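Local coordinates for protein maquette-3 (Escherichia coli, PDB 6Z0C) that is a designed, artificial single-chain four-helix bundle, probably made to test buried networks of charged residues within a hydrophobic core, at residues A[53-56]-A[57-61]; A[137-140]-A[141-145]; A[162-165]-A[166-169]. All coordinates share one frame; numbering follows the deposited sequence.

Contact 1 (A[53-56]-A[57-61]); sequences EKKS and VLQKQ
The flat amide of Gln59 has the aliphatic chain of Lys55 over one face: Lys55 CG stands almost straight above Gln59 CD at 4.1 Å, and Lys55 CE lies 3.9 Å from Gln59 NE2. The two chains run out from the helix at a slant to each other, and methylenes rather than charge meet the amide. A bend in the last torsion of Lys55 (chi4 80°) turns NZ aside to hydrogen-bond Ser46 O on helix 4-48.

Packing tightens one strip further round, where Leu58 CG sits 3.1 Å from Lys54 O and the leucine continues inward onto Leu42, Ala45, Leu155 and Leu158. Lys54 is buried beside it, and its ammonium is satisfied by hydrogen bonds to Ile146 O and Ser150 O, carbonyls in the connection between helices 105-144 and 152-194. On the exposed side, Lys60 CG lies 3.4 Å from Ser56 O. Beneath the side chains run four backbone bonds, from Val57, Leu58, Gln59 and Lys60 N to the oxygens of Glu53, Lys54, Lys55 and Ser56; Gln59 N to Lys55 O, at 2.8 Å, is the shortest. This i to i+4 ladder is that of an alpha helix, here the opening turns of helix 52-99 in a four-helix bundle.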
ATOM      1  N   GLU A  53      24.737 -25.235   5.273  1.00 42.25           N
ATOM      2  CA  GLU A  53      24.767 -23.747   5.174  1.00 41.57           C
ATOM      3  C   GLU A  53      23.561 -23.280   4.346  1.00 39.24           C
ATOM      4  O   GLU A  53      22.976 -22.241   4.700  1.00 38.46           O
ATOM      5  CB  GLU A  53      26.103 -23.230   4.625  1.00 41.53           C
ATOM      6  CG  GLU A  53      26.250 -23.265   3.108  1.00 41.68           C
ATOM      7  CD  GLU A  53      26.650 -24.607   2.514  1.00 41.65           C
ATOM      8  OE1 GLU A  53      26.761 -25.588   3.278  1.00 41.83           O
ATOM      9  OE2 GLU A  53      26.868 -24.665   1.286  1.00 43.46           O
ATOM     10  N   LYS A  54      23.191 -24.026   3.300  1.00 38.42           N
ATOM     11  CA  LYS A  54      22.029 -23.714   2.426  1.00 36.79           C
ATOM     12  C   LYS A  54      20.733 -23.967   3.207  1.00 36.44           C
ATOM     13  O   LYS A  54      19.829 -23.114   3.134  1.00 36.68           O
ATOM     14  CB  LYS A  54      22.088 -24.527   1.128  1.00 37.68           C
ATOM     15  CG  LYS A  54      23.277 -24.219   0.230  1.00 38.99           C
ATOM     16  CD  LYS A  54      23.104 -24.681  -1.203  1.00 39.18           C
ATOM     17  CE  LYS A  54      24.354 -24.488  -2.038  1.00 41.11           C
ATOM     18  NZ  LYS A  54      24.093 -24.734  -3.477  1.00 42.70           N
ATOM     19  N   LYS A  55      20.645 -25.082   3.940  1.00 37.80           N
ATOM     20  CA  LYS A  55      19.464 -25.398   4.791  1.00 41.30           C
ATOM     21  C   LYS A  55      19.261 -24.261   5.801  1.00 40.88           C
ATOM     22  O   LYS A  55      18.124 -23.764   5.918  1.00 37.28           O
ATOM     23  CB  LYS A  55      19.629 -26.739   5.515  1.00 45.37           C
ATOM     24  CG  LYS A  55      18.343 -27.295   6.116  1.00 49.41           C
ATOM     25  CD  LYS A  55      18.493 -28.667   6.738  1.00 53.92           C
ATOM     26  CE  LYS A  55      17.197 -29.450   6.769  1.00 60.57           C
ATOM     27  NZ  LYS A  55      16.905 -30.080   5.458  1.00 65.23           N
ATOM     28  N   SER A  56      20.335 -23.857   6.485  1.00 41.11           N
ATOM     29  CA  SER A  56      20.344 -22.774   7.502  1.00 41.57           C
ATOM     30  C   SER A  56      19.753 -21.485   6.914  1.00 39.14           C
ATOM     31  O   SER A  56      18.871 -20.894   7.564  1.00 37.42           O
ATOM     32  CB  SER A  56      21.733 -22.545   8.030  1.00 44.98           C
ATOM     33  OG  SER A  56      21.754 -21.417   8.891  1.00 49.86           O
ATOM     34  N   VAL A  57      20.234 -21.062   5.739  1.00 37.14           N
ATOM     35  CA  VAL A  57      19.791 -19.811   5.051  1.00 37.61           C
ATOM     36  C   VAL A  57      18.292 -19.918   4.742  1.00 35.67           C
ATOM     37  O   VAL A  57      17.543 -18.967   5.065  1.00 32.08           O
ATOM     38  CB  VAL A  57      20.611 -19.545   3.775  1.00 39.07           C
ATOM     39  CG1 VAL A  57      19.919 -18.560   2.842  1.00 38.48           C
ATOM     40  CG2 VAL A  57      22.021 -19.073   4.104  1.00 41.12           C
ATOM     41  N   LEU A  58      17.874 -21.031   4.135  1.00 33.37           N
ATOM     42  CA  LEU A  58      16.471 -21.250   3.691  1.00 36.07           C
ATOM     43  C   LEU A  58      15.535 -21.292   4.906  1.00 34.40           C
ATOM     44  O   LEU A  58      14.465 -20.656   4.840  1.00 33.68           O
ATOM     45  CB  LEU A  58      16.393 -22.548   2.881  1.00 36.98           C
ATOM     46  CG  LEU A  58      17.173 -22.552   1.566  1.00 38.28           C
ATOM     47  CD1 LEU A  58      17.189 -23.945   0.953  1.00 40.54           C
ATOM     48  CD2 LEU A  58      16.601 -21.541   0.583  1.00 38.70           C
ATOM     49  N   GLN A  59      15.919 -22.005   5.970  1.00 34.59           N
ATOM     50  CA  GLN A  59      15.076 -22.176   7.188  1.00 37.74           C
ATOM     51  C   GLN A  59      14.878 -20.822   7.884  1.00 37.20           C
ATOM     52  O   GLN A  59      13.741 -20.535   8.290  1.00 36.15           O
ATOM     53  CB  GLN A  59      15.668 -23.214   8.146  1.00 42.03           C
ATOM     54  CG  GLN A  59      15.011 -24.580   8.009  1.00 47.53           C
ATOM     55  CD  GLN A  59      15.680 -25.663   8.816  1.00 52.20           C
ATOM     56  OE1 GLN A  59      16.706 -25.451   9.456  1.00 61.70           O
ATOM     57  NE2 GLN A  59      15.096 -26.852   8.784  1.00 55.53           N
ATOM     58  N   LYS A  60      15.922 -20.008   8.027  1.00 38.39           N
ATOM     59  CA  LYS A  60      15.789 -18.733   8.785  1.00 42.16           C
ATOM     60  C   LYS A  60      14.946 -17.756   7.948  1.00 38.16           C
ATOM     61  O   LYS A  60      14.161 -17.007   8.556  1.00 39.51           O
ATOM     62  CB  LYS A  60      17.146 -18.218   9.282  1.00 48.54           C
ATOM     63  CG  LYS A  60      18.098 -17.625   8.257  1.00 56.02           C
ATOM     64  CD  LYS A  60      19.295 -16.941   8.909  1.00 59.96           C
ATOM     65  CE  LYS A  60      20.618 -17.221   8.226  1.00 57.90           C
ATOM     66  NZ  LYS A  60      20.717 -16.545   6.911  1.00 51.82           N
ATOM     67  N   GLN A  61      15.013 -17.817   6.612  1.00 35.11           N
ATOM     68  CA  GLN A  61      14.171 -16.964   5.726  1.00 36.40           C
ATOM     69  C   GLN A  61      12.703 -17.404   5.816  1.00 36.55           C
ATOM     70  O   GLN A  61      11.819 -16.531   5.735  1.00 38.86           O
ATOM     71  CB  GLN A  61      14.657 -17.004   4.278  1.00 34.43           C
ATOM     72  CG  GLN A  61      13.778 -16.212   3.317  1.00 36.59           C
ATOM     73  CD  GLN A  61      13.671 -14.747   3.667  1.00 36.80           C
ATOM     74  OE1 GLN A  61      14.509 -14.189   4.376  1.00 37.17           O
ATOM     75  NE2 GLN A  61      12.627 -14.108   3.165  1.00 36.31           N
TER

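Contact 2 (A[137-140]-A[141-145]); sequences EKFI and ELLET
Phe139 and Leu143, one helical turn apart, make the close apolar side of this contact. Leu143 CB lies over one face of the phenyl ring, 4.1 Å above its plane and displaced toward the rim, while Leu143 CD2 comes within 3.9 Å of Phe139 CE2. Both side chains set CG trans to the backbone N (chi1 180° and 178°), which brings the phenyl ring and the isobutyl group together. The backbone is drawn in here too: Leu143 N bonds Phe139 O at 2.7 Å.

The other side is looser and acidic. Extended Glu141 passes Glu137 O, with its CG 3.3 Å from that oxygen, and Glu144 repeats the pattern over Ile140 O before its OE2 reaches 4.1 Å from Ile140 CG2. Glu137 OE2 and Glu141 OE2 stay 6.0 Å apart, and Glu137 has a salt bridge to Arg170 through OE1, which probably eases the mutual repulsion. Leu142 O accepts two donors from Thr145, the hydroxyl OG1 at 2.6 Å in the carbonyl plane and the backbone N.

No strand is nearby; the segment belongs to the last turns of helix 105-144. Phe139 faces the groove between helices 52-99 and 152-194, touching Val57 on the first and Lys162 on the second, and Ile140 packs on Leu163 of helix 152-194.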
ATOM      1  N   GLU A 137      15.117  -7.593  -0.927  1.00 32.86           N
ATOM      2  CA  GLU A 137      16.404  -7.280  -1.604  1.00 34.30           C
ATOM      3  C   GLU A 137      17.565  -7.947  -0.857  1.00 33.81           C
ATOM      4  O   GLU A 137      18.476  -8.463  -1.533  1.00 35.43           O
ATOM      5  CB  GLU A 137      16.620  -5.769  -1.685  1.00 35.91           C
ATOM      6  CG  GLU A 137      15.703  -5.098  -2.682  1.00 39.61           C
ATOM      7  CD  GLU A 137      15.874  -3.595  -2.782  1.00 43.20           C
ATOM      8  OE1 GLU A 137      15.772  -3.077  -3.903  1.00 51.42           O
ATOM      9  OE2 GLU A 137      16.095  -2.949  -1.740  1.00 47.50           O
ATOM     10  N   LYS A 138      17.543  -7.924   0.479  1.00 31.79           N
ATOM     11  CA  LYS A 138      18.600  -8.538   1.326  1.00 34.28           C
ATOM     12  C   LYS A 138      18.598 -10.054   1.125  1.00 32.40           C
ATOM     13  O   LYS A 138      19.688 -10.638   0.995  1.00 31.55           O
ATOM     14  CB  LYS A 138      18.392  -8.216   2.805  1.00 38.24           C
ATOM     15  CG  LYS A 138      18.756  -6.798   3.211  1.00 42.78           C
ATOM     16  CD  LYS A 138      18.559  -6.549   4.684  1.00 47.42           C
ATOM     17  CE  LYS A 138      18.895  -5.131   5.086  1.00 50.94           C
ATOM     18  NZ  LYS A 138      18.308  -4.795   6.403  1.00 55.90           N
ATOM     19  N   PHE A 139      17.421 -10.681   1.103  1.00 31.77           N
ATOM     20  CA  PHE A 139      17.340 -12.153   0.956  1.00 32.75           C
ATOM     21  C   PHE A 139      17.886 -12.555  -0.419  1.00 31.83           C
ATOM     22  O   PHE A 139      18.606 -13.564  -0.493  1.00 33.99           O
ATOM     23  CB  PHE A 139      15.931 -12.708   1.165  1.00 32.62           C
ATOM     24  CG  PHE A 139      15.935 -14.203   0.996  1.00 33.28           C
ATOM     25  CD1 PHE A 139      16.666 -14.998   1.866  1.00 34.35           C
ATOM     26  CD2 PHE A 139      15.316 -14.804  -0.088  1.00 36.08           C
ATOM     27  CE1 PHE A 139      16.727 -16.371   1.690  1.00 34.30           C
ATOM     28  CE2 PHE A 139      15.374 -16.179  -0.257  1.00 36.56           C
ATOM     29  CZ  PHE A 139      16.083 -16.959   0.627  1.00 34.63           C
ATOM     30  N   ILE A 140      17.551 -11.799  -1.466  1.00 31.23           N
ATOM     31  CA  ILE A 140      18.028 -12.063  -2.857  1.00 33.67           C
ATOM     32  C   ILE A 140      19.561 -12.043  -2.877  1.00 33.56           C
ATOM     33  O   ILE A 140      20.152 -12.951  -3.492  1.00 34.08           O
ATOM     34  CB  ILE A 140      17.411 -11.063  -3.851  1.00 37.06           C
ATOM     35  CG1 ILE A 140      15.984 -11.493  -4.203  1.00 39.94           C
ATOM     36  CG2 ILE A 140      18.287 -10.888  -5.085  1.00 36.74           C
ATOM     37  CD1 ILE A 140      15.378 -10.738  -5.348  1.00 45.00           C
ATOM     38  N   GLU A 141      20.182 -11.053  -2.230  1.00 33.14           N
ATOM     39  CA  GLU A 141      21.665 -10.921  -2.193  1.00 36.65           C
ATOM     40  C   GLU A 141      22.244 -12.158  -1.489  1.00 34.94           C
ATOM     41  O   GLU A 141      23.269 -12.682  -1.953  1.00 35.40           O
ATOM     42  CB  GLU A 141      22.050  -9.575  -1.572  1.00 38.17           C
ATOM     43  CG  GLU A 141      21.659  -8.399  -2.460  1.00 42.64           C
ATOM     44  CD  GLU A 141      21.598  -7.019  -1.821  1.00 48.41           C
ATOM     45  OE1 GLU A 141      22.022  -6.874  -0.654  1.00 54.45           O
ATOM     46  OE2 GLU A 141      21.122  -6.084  -2.500  1.00 47.86           O
ATOM     47  N   LEU A 142      21.562 -12.654  -0.455  1.00 33.74           N
ATOM     48  CA  LEU A 142      21.965 -13.868   0.303  1.00 35.87           C
ATOM     49  C   LEU A 142      21.747 -15.121  -0.557  1.00 34.17           C
ATOM     50  O   LEU A 142      22.650 -15.982  -0.601  1.00 33.86           O
ATOM     51  CB  LEU A 142      21.137 -13.915   1.590  1.00 39.66           C
ATOM     52  CG  LEU A 142      21.683 -14.781   2.719  1.00 39.89           C
ATOM     53  CD1 LEU A 142      23.141 -14.458   3.012  1.00 42.22           C
ATOM     54  CD2 LEU A 142      20.839 -14.590   3.965  1.00 41.40           C
ATOM     55  N   LEU A 143      20.588 -15.214  -1.214  1.00 34.08           N
ATOM     56  CA  LEU A 143      20.181 -16.375  -2.050  1.00 34.48           C
ATOM     57  C   LEU A 143      21.163 -16.546  -3.217  1.00 33.59           C
ATOM     58  O   LEU A 143      21.496 -17.696  -3.543  1.00 35.08           O
ATOM     59  CB  LEU A 143      18.754 -16.140  -2.551  1.00 35.56           C
ATOM     60  CG  LEU A 143      18.186 -17.211  -3.480  1.00 36.44           C
ATOM     61  CD1 LEU A 143      18.313 -18.603  -2.870  1.00 36.71           C
ATOM     62  CD2 LEU A 143      16.737 -16.907  -3.812  1.00 36.00           C
ATOM     63  N   GLU A 144      21.602 -15.440  -3.823  1.00 34.08           N
ATOM     64  CA  GLU A 144      22.578 -15.432  -4.947  1.00 35.83           C
ATOM     65  C   GLU A 144      23.857 -16.197  -4.572  1.00 35.68           C
ATOM     66  O   GLU A 144      24.458 -16.792  -5.483  1.00 37.88           O
ATOM     67  CB  GLU A 144      22.914 -13.998  -5.351  1.00 39.13           C
ATOM     68  CG  GLU A 144      21.860 -13.371  -6.239  1.00 42.38           C
ATOM     69  CD  GLU A 144      22.119 -11.915  -6.577  1.00 47.40           C
ATOM     70  OE1 GLU A 144      22.063 -11.572  -7.768  1.00 51.60           O
ATOM     71  OE2 GLU A 144      22.365 -11.126  -5.647  1.00 53.67           O
ATOM     72  N   THR A 145      24.272 -16.175  -3.301  1.00 34.99           N
ATOM     73  CA  THR A 145      25.566 -16.756  -2.845  1.00 38.55           C
ATOM     74  C   THR A 145      25.472 -18.286  -2.761  1.00 39.07           C
ATOM     75  O   THR A 145      26.542 -18.919  -2.714  1.00 38.45           O
ATOM     76  CB  THR A 145      26.035 -16.182  -1.500  1.00 38.02           C
ATOM     77  OG1 THR A 145      25.149 -16.615  -0.467  1.00 41.59           O
ATOM     78  CG2 THR A 145      26.124 -14.671  -1.502  1.00 38.07           C
TER

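Contact 3 (A[162-165]-A[166-169]); sequences KLQV and IKQQ
Gln164 meets Gln168 because its CG is trans to the backbone N and its chain then folds at chi2 (59°), laying the amide along the helix toward the next turn; Gln168 places CG opposite its carbonyl carbon and runs out straight to receive it. Gln164 NE2 donates to Gln168 OE1 at 2.7 Å, a short and nearly linear bond (N-H...O 169°). The acceptor lies close to the plane of the Gln164 amide, whereas the two amide planes are turned 50° apart, and the donor approaches well off the direction of the Gln168 C=O bond. The chain of Gln168 is held near this link as well, its CG lying 3.3 Å from Gln164 NE2. On its other arm, the Gln164 amide has OE1 4.0 Å from Lys167 CD, where the two chains cross at about a right angle.

The segment is part of helix 152-194 of the four-helix bundle, and the glutamine pair borders helix 4-48, with Ile34 beside Gln164 and Leu31 beside Gln168. A leucine in place of Gln168 would probably leave the Gln164 NE2 without this acceptor and its amide freer to turn. Toward the core, Lys162 is buried and its NZ is gripped by salt bridges to Glu65 and Glu136, a charged network spanning three helices, consistent with the buried charged networks this protein was designed around.

Val165 and Gln169 point the same way, side by side. Val165 CG1 rests on a face of the Gln169 amide, nearly equidistant from its atoms, 3.9 Å from Gln169 CD. Below them Gln169 N bonds Val165 O at 3.0 Å, and Ile166 N bonds Lys162 O at the same length.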
ATOM      1  N   LYS A 162      11.291 -14.503  -6.396  1.00 34.52           N
ATOM      2  CA  LYS A 162      11.625 -13.361  -5.505  1.00 34.33           C
ATOM      3  C   LYS A 162      11.802 -12.093  -6.344  1.00 34.68           C
ATOM      4  O   LYS A 162      11.351 -11.031  -5.890  1.00 35.64           O
ATOM      5  CB  LYS A 162      12.867 -13.660  -4.661  1.00 35.22           C
ATOM      6  CG  LYS A 162      12.629 -14.584  -3.476  1.00 38.34           C
ATOM      7  CD  LYS A 162      11.560 -14.077  -2.542  1.00 41.26           C
ATOM      8  CE  LYS A 162      11.664 -14.641  -1.142  1.00 43.52           C
ATOM      9  NZ  LYS A 162      10.591 -14.102  -0.277  1.00 46.52           N
ATOM     10  N   LEU A 163      12.411 -12.202  -7.528  1.00 33.27           N
ATOM     11  CA  LEU A 163      12.597 -11.055  -8.455  1.00 38.50           C
ATOM     12  C   LEU A 163      11.231 -10.520  -8.916  1.00 39.34           C
ATOM     13  O   LEU A 163      11.090  -9.280  -9.018  1.00 39.80           O
ATOM     14  CB  LEU A 163      13.482 -11.488  -9.627  1.00 40.56           C
ATOM     15  CG  LEU A 163      14.951 -11.724  -9.274  1.00 40.28           C
ATOM     16  CD1 LEU A 163      15.691 -12.379 -10.428  1.00 40.83           C
ATOM     17  CD2 LEU A 163      15.636 -10.424  -8.878  1.00 41.57           C
ATOM     18  N   GLN A 164      10.253 -11.400  -9.156  1.00 41.75           N
ATOM     19  CA  GLN A 164       8.870 -11.005  -9.547  1.00 43.49           C
ATOM     20  C   GLN A 164       8.177 -10.331  -8.355  1.00 41.97           C
ATOM     21  O   GLN A 164       7.482  -9.320  -8.581  1.00 45.94           O
ATOM     22  CB  GLN A 164       8.061 -12.206 -10.049  1.00 46.76           C
ATOM     23  CG  GLN A 164       6.574 -11.920 -10.219  1.00 51.91           C
ATOM     24  CD  GLN A 164       6.287 -10.801 -11.192  1.00 56.18           C
ATOM     25  OE1 GLN A 164       7.038 -10.559 -12.133  1.00 65.90           O
ATOM     26  NE2 GLN A 164       5.178 -10.112 -10.977  1.00 62.29           N
ATOM     27  N   VAL A 165       8.347 -10.872  -7.145  1.00 39.81           N
ATOM     28  CA  VAL A 165       7.782 -10.295  -5.886  1.00 41.92           C
ATOM     29  C   VAL A 165       8.258  -8.845  -5.751  1.00 37.67           C
ATOM     30  O   VAL A 165       7.426  -7.973  -5.442  1.00 37.38           O
ATOM     31  CB  VAL A 165       8.166 -11.121  -4.642  1.00 41.93           C
ATOM     32  CG1 VAL A 165       8.037 -10.313  -3.357  1.00 42.99           C
ATOM     33  CG2 VAL A 165       7.341 -12.390  -4.543  1.00 42.87           C
ATOM     34  N   ILE A 166       9.550  -8.599  -5.968  1.00 36.30           N
ATOM     35  CA  ILE A 166      10.155  -7.248  -5.781  1.00 36.48           C
ATOM     36  C   ILE A 166       9.539  -6.277  -6.795  1.00 33.65           C
ATOM     37  O   ILE A 166       9.221  -5.149  -6.385  1.00 33.70           O
ATOM     38  CB  ILE A 166      11.694  -7.311  -5.841  1.00 38.05           C
ATOM     39  CG1 ILE A 166      12.249  -7.754  -4.486  1.00 41.74           C
ATOM     40  CG2 ILE A 166      12.284  -5.982  -6.288  1.00 42.14           C
ATOM     41  CD1 ILE A 166      13.697  -8.144  -4.514  1.00 45.01           C
ATOM     42  N   LYS A 167       9.349  -6.697  -8.050  1.00 35.66           N
ATOM     43  CA  LYS A 167       8.698  -5.865  -9.102  1.00 37.31           C
ATOM     44  C   LYS A 167       7.325  -5.401  -8.605  1.00 35.33           C
ATOM     45  O   LYS A 167       7.014  -4.202  -8.767  1.00 34.40           O
ATOM     46  CB  LYS A 167       8.515  -6.629 -10.416  1.00 41.60           C
ATOM     47  CG  LYS A 167       9.753  -6.748 -11.290  1.00 48.24           C
ATOM     48  CD  LYS A 167       9.457  -7.357 -12.647  1.00 53.06           C
ATOM     49  CE  LYS A 167      10.677  -7.481 -13.536  1.00 58.43           C
ATOM     50  NZ  LYS A 167      11.534  -8.614 -13.127  1.00 63.17           N
ATOM     51  N   GLN A 168       6.537  -6.319  -8.038  1.00 34.29           N
ATOM     52  CA  GLN A 168       5.158  -6.049  -7.548  1.00 35.06           C
ATOM     53  C   GLN A 168       5.199  -5.122  -6.324  1.00 32.65           C
ATOM     54  O   GLN A 168       4.311  -4.258  -6.221  1.00 31.92           O
ATOM     55  CB  GLN A 168       4.439  -7.360  -7.233  1.00 38.04           C
ATOM     56  CG  GLN A 168       4.160  -8.195  -8.474  1.00 43.38           C
ATOM     57  CD  GLN A 168       3.453  -9.492  -8.161  1.00 48.79           C
ATOM     58  OE1 GLN A 168       3.780 -10.542  -8.703  1.00 59.56           O
ATOM     59  NE2 GLN A 168       2.476  -9.433  -7.272  1.00 51.67           N
ATOM     60  N   GLN A 169       6.174  -5.283  -5.426  1.00 31.98           N
ATOM     61  CA  GLN A 169       6.288  -4.413  -4.220  1.00 34.40           C
ATOM     62  C   GLN A 169       6.655  -2.983  -4.643  1.00 31.86           C
ATOM     63  O   GLN A 169       6.128  -2.051  -4.032  1.00 32.87           O
ATOM     64  CB  GLN A 169       7.260  -5.003  -3.200  1.00 36.69           C
ATOM     65  CG  GLN A 169       6.598  -6.038  -2.298  1.00 41.87           C
ATOM     66  CD  GLN A 169       7.601  -6.906  -1.582  1.00 45.89           C
ATOM     67  OE1 GLN A 169       8.789  -6.895  -1.893  1.00 53.09           O
ATOM     68  NE2 GLN A 169       7.125  -7.667  -0.612  1.00 47.98           N
TER

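Contacts 1, 2 and 3 follow one another along the chain on three successive helices, 52-99, 105-144 and 152-194, and lie on the same side of the chain's centre. The centre of contact 2 is about 12 Å from that of contact 1 and about 13 Å from that of contact 3, which are themselves about 21 Å apart. Contact 2 therefore bridges the others: Gln61 CG approaches Phe139 CE1 to 3.4 Å, and Ile140 CD1 lies 3.6 Å from Leu163 CD2. Contacts 1 and 3 meet directly where Gln61 packs beside Lys162. Together they tie three helices laterally, combining apolar packing with buried charge.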